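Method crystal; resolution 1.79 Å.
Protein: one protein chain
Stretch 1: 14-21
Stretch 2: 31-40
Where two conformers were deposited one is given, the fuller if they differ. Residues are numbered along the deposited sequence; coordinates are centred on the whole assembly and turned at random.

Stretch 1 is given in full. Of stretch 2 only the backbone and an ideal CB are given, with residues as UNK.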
ATOM      1  N   ASN A  14       6.826   5.276   1.093  1.00 26.74           N
ATOM      2  CA  ASN A  14       6.445   5.157   2.502  1.00 26.08           C
ATOM      3  C   ASN A  14       5.330   4.122   2.711  1.00 24.97           C
ATOM      4  O   ASN A  14       4.291   4.168   2.040  1.00 24.94           O
ATOM      5  CB  ASN A  14       5.980   6.525   3.022  1.00 26.70           C
ATOM      6  CG  ASN A  14       5.807   6.562   4.523  1.00 28.42           C
ATOM      7  OD1 ASN A  14       6.763   6.809   5.278  1.00 33.35           O
ATOM      8  ND2 ASN A  14       4.591   6.355   4.971  1.00 28.87           N
ATOM      9  N   LEU A  15       5.563   3.202   3.642  1.00 23.59           N
ATOM     10  CA  LEU A  15       4.572   2.222   4.065  1.00 23.65           C
ATOM     11  C   LEU A  15       4.157   2.586   5.481  1.00 23.96           C
ATOM     12  O   LEU A  15       4.952   2.481   6.420  1.00 23.91           O
ATOM     13  CB  LEU A  15       5.144   0.794   4.032  1.00 23.38           C
ATOM     14  CG  LEU A  15       5.921   0.321   2.795  1.00 24.62           C
ATOM     15  CD1 LEU A  15       6.324  -1.160   2.952  1.00 23.66           C
ATOM     16  CD2 LEU A  15       5.098   0.523   1.543  1.00 27.02           C
ATOM     17  N   SER A  16       2.928   3.052   5.644  1.00 24.46           N
ATOM     18  CA  SER A  16       2.469   3.392   6.987  1.00 26.12           C
ATOM     19  C   SER A  16       1.368   2.433   7.417  1.00 25.86           C
ATOM     20  O   SER A  16       0.474   2.086   6.638  1.00 26.29           O
ATOM     21  CB  SER A  16       2.039   4.857   7.092  1.00 27.10           C
ATOM     22  OG  SER A  16       0.820   5.082   6.445  1.00 32.68           O
ATOM     23  N   PHE A  17       1.462   1.964   8.650  1.00 26.42           N
ATOM     24  CA  PHE A  17       0.555   0.950   9.144  1.00 27.42           C
ATOM     25  C   PHE A  17       0.555   1.000  10.661  1.00 28.64           C
ATOM     26  O   PHE A  17       1.299   1.776  11.264  1.00 29.34           O
ATOM     27  CB  PHE A  17       0.970  -0.441   8.637  1.00 26.52           C
ATOM     28  CG  PHE A  17       2.406  -0.776   8.897  1.00 25.37           C
ATOM     29  CD1 PHE A  17       2.767  -1.511  10.011  1.00 26.11           C
ATOM     30  CD2 PHE A  17       3.405  -0.340   8.026  1.00 24.20           C
ATOM     31  CE1 PHE A  17       4.121  -1.809  10.266  1.00 26.32           C
ATOM     32  CE2 PHE A  17       4.747  -0.629   8.268  1.00 24.34           C
ATOM     33  CZ  PHE A  17       5.104  -1.368   9.390  1.00 25.32           C
ATOM     34  N   ASP A  18      -0.275   0.187  11.297  0.50 29.71           N
ATOM     35  CA  ASP A  18      -0.257   0.141  12.755  0.50 30.56           C
ATOM     36  C   ASP A  18      -0.204  -1.289  13.270  0.50 31.09           C
ATOM     37  O   ASP A  18      -0.936  -2.172  12.807  0.50 31.85           O
ATOM     38  CB  ASP A  18      -1.421   0.920  13.371  0.50 31.27           C
ATOM     39  CG  ASP A  18      -2.753   0.280  13.093  0.50 32.38           C
ATOM     40  OD1 ASP A  18      -2.793  -0.653  12.274  0.50 34.14           O
ATOM     41  OD2 ASP A  18      -3.762   0.704  13.696  0.50 34.34           O
ATOM     42  N   ILE A  19       0.683  -1.488  14.236  1.00 31.15           N
ATOM     43  CA  ILE A  19       1.014  -2.804  14.769  1.00 32.04           C
ATOM     44  C   ILE A  19       0.632  -2.768  16.223  1.00 33.09           C
ATOM     45  O   ILE A  19       1.023  -1.844  16.944  1.00 33.07           O
ATOM     46  CB  ILE A  19       2.540  -3.090  14.671  1.00 31.91           C
ATOM     47  CG1 ILE A  19       2.997  -3.220  13.210  1.00 31.74           C
ATOM     48  CG2 ILE A  19       2.941  -4.326  15.517  1.00 32.56           C
ATOM     49  CD1 ILE A  19       2.524  -4.489  12.477  1.00 33.40           C
ATOM     50  N   GLU A  20      -0.132  -3.767  16.656  1.00 34.21           N
ATOM     51  CA  GLU A  20      -0.466  -3.903  18.061  1.00 35.58           C
ATOM     52  C   GLU A  20       0.746  -4.410  18.817  1.00 35.36           C
ATOM     53  O   GLU A  20       1.290  -5.474  18.494  1.00 35.50           O
ATOM     54  CB  GLU A  20      -1.642  -4.857  18.245  1.00 36.68           C
ATOM     55  CG  GLU A  20      -2.955  -4.287  17.756  1.00 39.60           C
ATOM     56  CD  GLU A  20      -4.172  -5.034  18.277  1.00 43.56           C
ATOM     57  OE1 GLU A  20      -4.181  -5.457  19.453  1.00 44.26           O
ATOM     58  OE2 GLU A  20      -5.133  -5.181  17.500  1.00 46.57           O
ATOM     59  N   PHE A  21       1.187  -3.615  19.789  1.00 35.01           N
ATOM     60  CA  PHE A  21       2.199  -4.018  20.754  1.00 35.12           C
ATOM     61  C   PHE A  21       1.516  -4.175  22.100  1.00 36.90           C
ATOM     62  O   PHE A  21       0.553  -3.470  22.398  1.00 37.07           O
ATOM     63  CB  PHE A  21       3.286  -2.944  20.883  1.00 34.05           C
ATOM     64  CG  PHE A  21       4.160  -2.808  19.672  1.00 31.83           C
ATOM     65  CD1 PHE A  21       5.263  -3.641  19.495  1.00 30.28           C
ATOM     66  CD2 PHE A  21       3.898  -1.833  18.722  1.00 31.48           C
ATOM     67  CE1 PHE A  21       6.089  -3.505  18.367  1.00 29.45           C
ATOM     68  CE2 PHE A  21       4.712  -1.689  17.597  1.00 30.06           C
ATOM     69  CZ  PHE A  21       5.804  -2.527  17.419  1.00 29.47           C
ATOM     70  N   UNK A  31      -0.832 -12.212  16.342  1.00 42.91           N
ATOM     71  CA  UNK A  31      -1.715 -12.058  15.194  1.00 43.02           C
ATOM     72  C   UNK A  31      -1.205 -11.044  14.166  1.00 41.59           C
ATOM     73  O   UNK A  31      -1.705 -11.012  13.040  1.00 41.41           O
ATOM     74  CB  UNK A  31      -3.106 -11.640  15.675  1.00 43.02           C
ATOM     75  N   UNK A  32      -0.224 -10.226  14.553  1.00 40.26           N
ATOM     76  CA  UNK A  32       0.270  -9.156  13.685  1.00 38.95           C
ATOM     77  C   UNK A  32       1.316  -9.632  12.678  1.00 38.52           C
ATOM     78  O   UNK A  32       1.627  -8.922  11.722  1.00 37.84           O
ATOM     79  CB  UNK A  32       0.863  -8.034  14.539  1.00 38.95           C
ATOM     80  N   UNK A  33       1.867 -10.826  12.886  1.00 38.67           N
ATOM     81  CA  UNK A  33       2.943 -11.298  12.016  1.00 38.83           C
ATOM     82  C   UNK A  33       2.508 -11.488  10.562  1.00 38.04           C
ATOM     83  O   UNK A  33       3.303 -11.289   9.648  1.00 37.34           O
ATOM     84  CB  UNK A  33       3.495 -12.619  12.556  1.00 38.83           C
ATOM     85  N   UNK A  34       1.239 -11.843  10.361  1.00 37.91           N
ATOM     86  CA  UNK A  34       0.672 -11.987   9.025  1.00 37.67           C
ATOM     87  C   UNK A  34       0.691 -10.641   8.269  1.00 35.82           C
ATOM     88  O   UNK A  34       0.946 -10.596   7.063  1.00 35.09           O
ATOM     89  CB  UNK A  34      -0.757 -12.526   9.117  1.00 37.67           C
ATOM     90  N   UNK A  35       0.432  -9.552   8.986  1.00 34.20           N
ATOM     91  CA  UNK A  35       0.545  -8.207   8.408  1.00 32.78           C
ATOM     92  C   UNK A  35       1.989  -7.873   8.013  1.00 31.61           C
ATOM     93  O   UNK A  35       2.244  -7.320   6.930  1.00 30.87           O
ATOM     94  CB  UNK A  35       0.026  -7.165   9.401  1.00 32.78           C
ATOM     95  N   UNK A  36       2.935  -8.206   8.886  1.00 30.75           N
ATOM     96  CA  UNK A  36       4.344  -7.993   8.556  1.00 30.10           C
ATOM     97  C   UNK A  36       4.761  -8.893   7.380  1.00 30.17           C
ATOM     98  O   UNK A  36       5.610  -8.512   6.581  1.00 29.55           O
ATOM     99  CB  UNK A  36       5.225  -8.267   9.777  1.00 30.10           C
ATOM    100  N   UNK A  37       4.140 -10.065   7.266  1.00 30.93           N
ATOM    101  CA  UNK A  37       4.393 -10.971   6.129  1.00 31.55           C
ATOM    102  C   UNK A  37       4.014 -10.325   4.796  1.00 30.83           C
ATOM    103  O   UNK A  37       4.707 -10.490   3.789  1.00 30.17           O
ATOM    104  CB  UNK A  37       3.614 -12.276   6.308  1.00 31.55           C
ATOM    105  N   UNK A  38       2.913  -9.583   4.805  1.00 30.41           N
ATOM    106  CA  UNK A  38       2.500  -8.807   3.641  1.00 30.41           C
ATOM    107  C   UNK A  38       3.520  -7.714   3.325  1.00 29.88           C
ATOM    108  O   UNK A  38       3.914  -7.535   2.165  1.00 29.67           O
ATOM    109  CB  UNK A  38       1.119  -8.191   3.874  1.00 30.41           C
ATOM    110  N   UNK A  39       3.950  -6.983   4.355  1.00 29.48           N
ATOM    111  CA  UNK A  39       5.039  -6.018   4.181  1.00 29.49           C
ATOM    112  C   UNK A  39       6.263  -6.712   3.555  1.00 29.92           C
ATOM    113  O   UNK A  39       6.877  -6.185   2.622  1.00 30.11           O
ATOM    114  CB  UNK A  39       5.410  -5.381   5.522  1.00 29.49           C
ATOM    115  N   UNK A  40       6.590  -7.899   4.063  1.00 30.64           N
ATOM    116  CA  UNK A  40       7.731  -8.681   3.571  1.00 32.05           C
ATOM    117  C   UNK A  40       7.594  -9.032   2.086  1.00 33.18           C
ATOM    118  O   UNK A  40       8.582  -9.020   1.343  1.00 33.64           O
ATOM    119  CB  UNK A  40       7.877  -9.964   4.392  1.00 32.05           C
TER

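The strand 14-20 and the helix 33-40 run roughly antiparallel, with 149° between their directions and their axes 9.6 Å apart at closest approach, so the strand is read from its C-terminal end backwards as the helix advances.

At position 31 CB points sideways, with nothing of the strand within 5.5 Å. Only a long side chain could make contact, and the carboxylate of E20 favours a basic one; a short polar residue could equally stay clear. The deposited residue is K31. Its chain, extended beyond a p chi1, carries K31 NZ to 3.3 Å from E20 OE2, a salt bridge with a weak hydrogen bond.

Position 32 points toward the strand, its ideal CB 4.4 Å from I19 CG2 and 4.7 Å from E20 O. The strand also offers a backbone donor here, E20 N. A small apolar residue could rest against I19, whereas an acceptor of sufficient reach could take the amide: Gln or Glu. It is E32, folded by m rotamers at chi1 and chi2. E20 N donates to E32 OE2 at 2.7 Å and 168°, a nearly straight bond to the strand backbone, while E32 CG lies 4.3 Å from I19 CG2.

Positions 33 and 34 have no strand atom near their CB, and the contact asks little of them beyond helical backbone angles. They are Y33, pointing away, and K34, out of reach; neither touches the strand.

Position 35 points toward the strand, its ideal CB 4.8 Å from I19 CD1. Further out lie the carbonyl and carboxylate of D18, so an apolar stem with a cationic tip, Lys or Arg, would use both; a plain aliphatic would use only the first. The deposited K35 passes its CD 3.8 Å from I19 CD1 and obliquely by the F17 ring, 4.4 Å from F17 CD1. K35 NZ then donates to D18 O at 2.6 Å and forms a salt bridge with D18 OD1 at 3.1 Å. Water 1 accepts through its O from K35 NZ at 2.8 Å and from D18 N at 3.1 Å, tying the ammonium to the same residue again.

At position 36 CB points sideways, 5.4 Å from I19 CD1. Leu, Ile, Met or Val would suit the methyl's company. It is I36, with CG1 3.9 Å from I19 CD1.

Positions 37 and 38 have nothing of the strand near CB and are unconstrained by it; they are D37 and L38, both out of reach.

Position 39 points toward the strand, its ideal CB 5.0 Å from L15 CD1, with the F17 ring within range of a longer side chain. Ile, Leu or Met would fit. I39 uses both neighbours: I39 CG2 lies 4.2 Å from L15 CD1, and I39 CD1 sits over one face of the F17 ring, 3.6 Å from the ring centroid and 13° off the normal, a CH-pi contact.

At position 40 nothing of the strand lies within 5.5 Å of CB, so the strand sets no preference among helix-compatible residues; it is A40, out of reach.

Stretch 2 (31-40) KEYKKIDLIA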
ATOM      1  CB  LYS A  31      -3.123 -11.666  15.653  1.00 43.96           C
ATOM      2  CG  LYS A  31      -3.205 -10.278  16.286  1.00 45.21           C
ATOM      3  CD  LYS A  31      -4.638  -9.909  16.596  1.00 48.54           C
ATOM      4  CE  LYS A  31      -4.716  -8.537  17.217  1.00 49.04           C
ATOM      5  NZ  LYS A  31      -6.039  -8.313  17.872  1.00 50.48           N
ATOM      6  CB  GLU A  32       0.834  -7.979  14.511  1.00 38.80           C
ATOM      7  CG  GLU A  32      -0.146  -7.286  15.474  1.00 39.55           C
ATOM      8  CD  GLU A  32      -1.253  -6.540  14.756  1.00 41.62           C
ATOM      9  OE1 GLU A  32      -2.094  -7.202  14.120  1.00 44.36           O
ATOM     10  OE2 GLU A  32      -1.289  -5.295  14.823  1.00 41.11           O
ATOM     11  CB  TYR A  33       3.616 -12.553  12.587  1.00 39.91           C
ATOM     12  CG  TYR A  33       4.504 -12.234  13.768  1.00 42.47           C
ATOM     13  CD1 TYR A  33       5.674 -11.497  13.600  1.00 43.93           C
ATOM     14  CD2 TYR A  33       4.170 -12.652  15.050  1.00 44.99           C
ATOM     15  CE1 TYR A  33       6.492 -11.186  14.683  1.00 45.80           C
ATOM     16  CE2 TYR A  33       4.985 -12.350  16.144  1.00 47.09           C
ATOM     17  CZ  TYR A  33       6.142 -11.618  15.949  1.00 46.76           C
ATOM     18  OH  TYR A  33       6.947 -11.312  17.021  1.00 48.85           O
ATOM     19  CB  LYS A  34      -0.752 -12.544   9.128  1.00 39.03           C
ATOM     20  CG  LYS A  34      -1.390 -12.958   7.804  1.00 42.71           C
ATOM     21  CD  LYS A  34      -1.199 -14.453   7.517  1.00 47.46           C
ATOM     22  CE  LYS A  34      -2.473 -15.098   6.952  1.00 49.62           C
ATOM     23  NZ  LYS A  34      -2.874 -14.589   5.608  1.00 50.99           N
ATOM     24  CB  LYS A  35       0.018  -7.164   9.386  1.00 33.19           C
ATOM     25  CG  LYS A  35       0.037  -5.741   8.845  1.00 34.59           C
ATOM     26  CD  LYS A  35      -0.303  -4.700   9.937  1.00 38.14           C
ATOM     27  CE  LYS A  35      -1.766  -4.690  10.287  1.00 39.90           C
ATOM     28  NZ  LYS A  35      -2.150  -3.388  10.900  1.00 41.88           N
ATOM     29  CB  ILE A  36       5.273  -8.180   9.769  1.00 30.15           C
ATOM     30  CG1 ILE A  36       4.831  -7.276  10.932  1.00 30.37           C
ATOM     31  CG2 ILE A  36       6.712  -7.840   9.383  1.00 30.20           C
ATOM     32  CD1 ILE A  36       5.454  -7.651  12.264  1.00 31.65           C
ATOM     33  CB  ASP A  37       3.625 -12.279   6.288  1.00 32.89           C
ATOM     34  CG  ASP A  37       4.231 -13.199   7.332  1.00 35.40           C
ATOM     35  OD1 ASP A  37       5.381 -12.967   7.755  1.00 37.46           O
ATOM     36  OD2 ASP A  37       3.541 -14.161   7.728  1.00 37.94           O
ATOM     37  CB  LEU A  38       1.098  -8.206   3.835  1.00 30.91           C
ATOM     38  CG  LEU A  38       0.632  -7.264   2.715  1.00 31.60           C
ATOM     39  CD1 LEU A  38       0.660  -7.932   1.322  1.00 32.66           C
ATOM     40  CD2 LEU A  38      -0.751  -6.740   3.028  1.00 34.26           C
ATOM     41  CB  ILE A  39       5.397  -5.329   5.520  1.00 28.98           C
ATOM     42  CG1 ILE A  39       4.232  -4.436   5.974  1.00 29.26           C
ATOM     43  CG2 ILE A  39       6.667  -4.504   5.391  1.00 28.78           C
ATOM     44  CD1 ILE A  39       4.191  -4.177   7.464  1.00 30.22           C
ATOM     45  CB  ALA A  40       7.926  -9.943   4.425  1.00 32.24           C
TER
HETATM   46  O   HOH W   1      -2.328  -1.009   9.341  1.00 36.21           O
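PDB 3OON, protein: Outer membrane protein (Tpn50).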